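Long-range contact in 4-alpha-glucanotransferase (Aquifex aeolicus, PDB 1TZ7), which belongs to the amylomaltase (disproportionating enzyme) family of glucanotransferases and is built around an eight-stranded parallel beta/alpha barrel: residues A[311-316]-A[329-334]. Sequence-based numbering, arbitrary orientation.
Sequences FEAYWE and WVKAPG
Trp315 and Trp329, a non-hydrogen-bonded pair on neighbouring antiparallel strands, make a T-shaped contact in which the edge of Trp315 is turned to the face of Trp329. The six-membered ring of Trp315 and the five-membered ring of Trp329 have centroids 4.8 Å apart and planes at 68°, and Trp315 CZ3 comes to 3.7 Å from Trp329 CD1. With CG anti to the carbonyl carbon (chi1 -74°), the Trp329 indole reaches back over the partner strand, where Trp315 CB adds a CH-pi contact over the six-membered ring of Trp329. Trp315 NE1 donates to Ala324 O, and Arg309 makes a cation-pi contact with Trp329. Tyr314 and Val330 pack on the other face of the sheet, Val330 CB lying over the phenol 4.0 Å from its centroid. Their backbones exchange two nearly straight bonds, Tyr314 N to Val330 O and Val330 N to Tyr314 O, each 2.9 Å. Tyr314 OH donates to Glu316 OE1 at 2.9 Å; Lys246 NZ makes a salt bridge with Glu316 OE1 and also hydrogen-bonds Tyr314 OH. Against these two closely packed pairs, the looser side is at exposed Lys331, whose chain, bent at chi2 and chi4, runs alongside Glu312 and closes a salt bridge from NZ to the syn lone pair of Glu312 OE1 (2.8 Å). Arg309 makes a salt bridge with Glu312 OE2. Ala332 N still binds Glu312 O at 3.0 Å, but from above the carbonyl plane, before an inverse gamma turn centred on Pro333, the N-cap of helix 334-344. The arrangement is a beta hairpin of strands 313-318 and 328-331, at one edge of a small antiparallel sheet accompanying the parallel barrel.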
# COMPACT_ATOMS: atom_id res chain seq x y z
N PHE A 311 -4.16 -3.52 16.31
CA PHE A 311 -5.37 -4.32 16.54
C PHE A 311 -5.37 -4.89 17.96
O PHE A 311 -6.42 -5.27 18.48
CB PHE A 311 -5.46 -5.45 15.52
CG PHE A 311 -5.69 -4.97 14.10
CD1 PHE A 311 -4.78 -5.26 13.10
CD2 PHE A 311 -6.83 -4.23 13.77
CE1 PHE A 311 -4.99 -4.83 11.79
CE2 PHE A 311 -7.04 -3.79 12.47
CZ PHE A 311 -6.11 -4.10 11.48
N GLU A 312 -4.20 -4.95 18.59
CA GLU A 312 -4.09 -5.32 20.00
C GLU A 312 -4.17 -4.08 20.90
O GLU A 312 -4.91 -4.06 21.87
CB GLU A 312 -2.77 -6.06 20.26
CG GLU A 312 -2.67 -6.70 21.65
CD GLU A 312 -2.15 -5.73 22.71
OE1 GLU A 312 -2.61 -5.80 23.87
OE2 GLU A 312 -1.28 -4.89 22.37
N ALA A 313 -3.39 -3.06 20.56
CA ALA A 313 -3.43 -1.78 21.26
C ALA A 313 -2.82 -0.69 20.39
O ALA A 313 -1.86 -0.93 19.66
CB ALA A 313 -2.68 -1.88 22.59
N TYR A 314 -3.38 0.52 20.47
CA TYR A 314 -2.93 1.62 19.62
C TYR A 314 -2.56 2.84 20.45
O TYR A 314 -3.12 3.08 21.52
CB TYR A 314 -4.01 1.98 18.59
CG TYR A 314 -5.27 2.56 19.19
CD1 TYR A 314 -5.45 3.93 19.29
CD2 TYR A 314 -6.29 1.72 19.65
CE1 TYR A 314 -6.61 4.46 19.83
CE2 TYR A 314 -7.45 2.24 20.19
CZ TYR A 314 -7.61 3.62 20.28
OH TYR A 314 -8.75 4.15 20.82
N TRP A 315 -1.62 3.62 19.94
CA TRP A 315 -1.16 4.82 20.61
C TRP A 315 -2.11 5.98 20.31
O TRP A 315 -2.37 6.32 19.16
CB TRP A 315 0.26 5.16 20.15
CG TRP A 315 0.91 6.26 20.94
CD1 TRP A 315 1.21 7.52 20.51
CD2 TRP A 315 1.36 6.20 22.30
NE1 TRP A 315 1.80 8.25 21.51
CE2 TRP A 315 1.91 7.46 22.62
CE3 TRP A 315 1.35 5.21 23.29
CZ2 TRP A 315 2.44 7.75 23.88
CZ3 TRP A 315 1.89 5.50 24.55
CH2 TRP A 315 2.42 6.76 24.82
N GLU A 316 -2.64 6.57 21.38
CA GLU A 316 -3.67 7.60 21.27
C GLU A 316 -3.21 8.89 21.97
O GLU A 316 -2.94 8.88 23.17
CB GLU A 316 -4.95 7.09 21.94
CG GLU A 316 -6.12 8.05 21.88
CD GLU A 316 -7.34 7.51 22.61
OE1 GLU A 316 -8.14 6.79 21.98
OE2 GLU A 316 -7.48 7.81 23.81
N TRP A 329 -1.32 3.96 25.54
CA TRP A 329 -1.74 2.75 24.86
C TRP A 329 -3.18 2.42 25.22
O TRP A 329 -3.53 2.33 26.39
CB TRP A 329 -0.82 1.59 25.22
CG TRP A 329 0.54 1.67 24.54
CD1 TRP A 329 1.74 1.90 25.15
CD2 TRP A 329 0.81 1.51 23.15
NE1 TRP A 329 2.75 1.90 24.21
CE2 TRP A 329 2.20 1.66 22.97
CE3 TRP A 329 0.02 1.25 22.02
CZ2 TRP A 329 2.82 1.56 21.72
CZ3 TRP A 329 0.64 1.15 20.78
CH2 TRP A 329 2.02 1.31 20.64
N VAL A 330 -4.01 2.25 24.20
CA VAL A 330 -5.41 1.90 24.39
C VAL A 330 -5.72 0.56 23.71
O VAL A 330 -5.46 0.39 22.52
CB VAL A 330 -6.34 2.98 23.79
CG1 VAL A 330 -7.81 2.62 24.02
CG2 VAL A 330 -6.02 4.35 24.38
N LYS A 331 -6.26 -0.37 24.48
CA LYS A 331 -6.55 -1.72 23.97
C LYS A 331 -7.64 -1.68 22.91
O LYS A 331 -8.65 -1.00 23.08
CB LYS A 331 -6.97 -2.65 25.12
CG LYS A 331 -5.86 -2.89 26.17
CD LYS A 331 -4.81 -3.88 25.66
CE LYS A 331 -3.72 -4.13 26.71
NZ LYS A 331 -2.36 -4.17 26.10
N ALA A 332 -7.41 -2.40 21.81
CA ALA A 332 -8.42 -2.59 20.77
C ALA A 332 -8.87 -4.07 20.76
O ALA A 332 -8.15 -4.94 21.23
CB ALA A 332 -7.85 -2.20 19.41
N PRO A 333 -10.05 -4.34 20.21
CA PRO A 333 -10.66 -5.67 20.29
C PRO A 333 -10.21 -6.60 19.15
O PRO A 333 -11.03 -7.07 18.37
CB PRO A 333 -12.15 -5.37 20.17
CG PRO A 333 -12.22 -4.16 19.26
CD PRO A 333 -10.91 -3.39 19.47
N GLY A 334 -8.91 -6.86 19.07
CA GLY A 334 -8.34 -7.61 17.97
C GLY A 334 -8.82 -9.05 17.94
O GLY A 334 -9.08 -9.60 16.87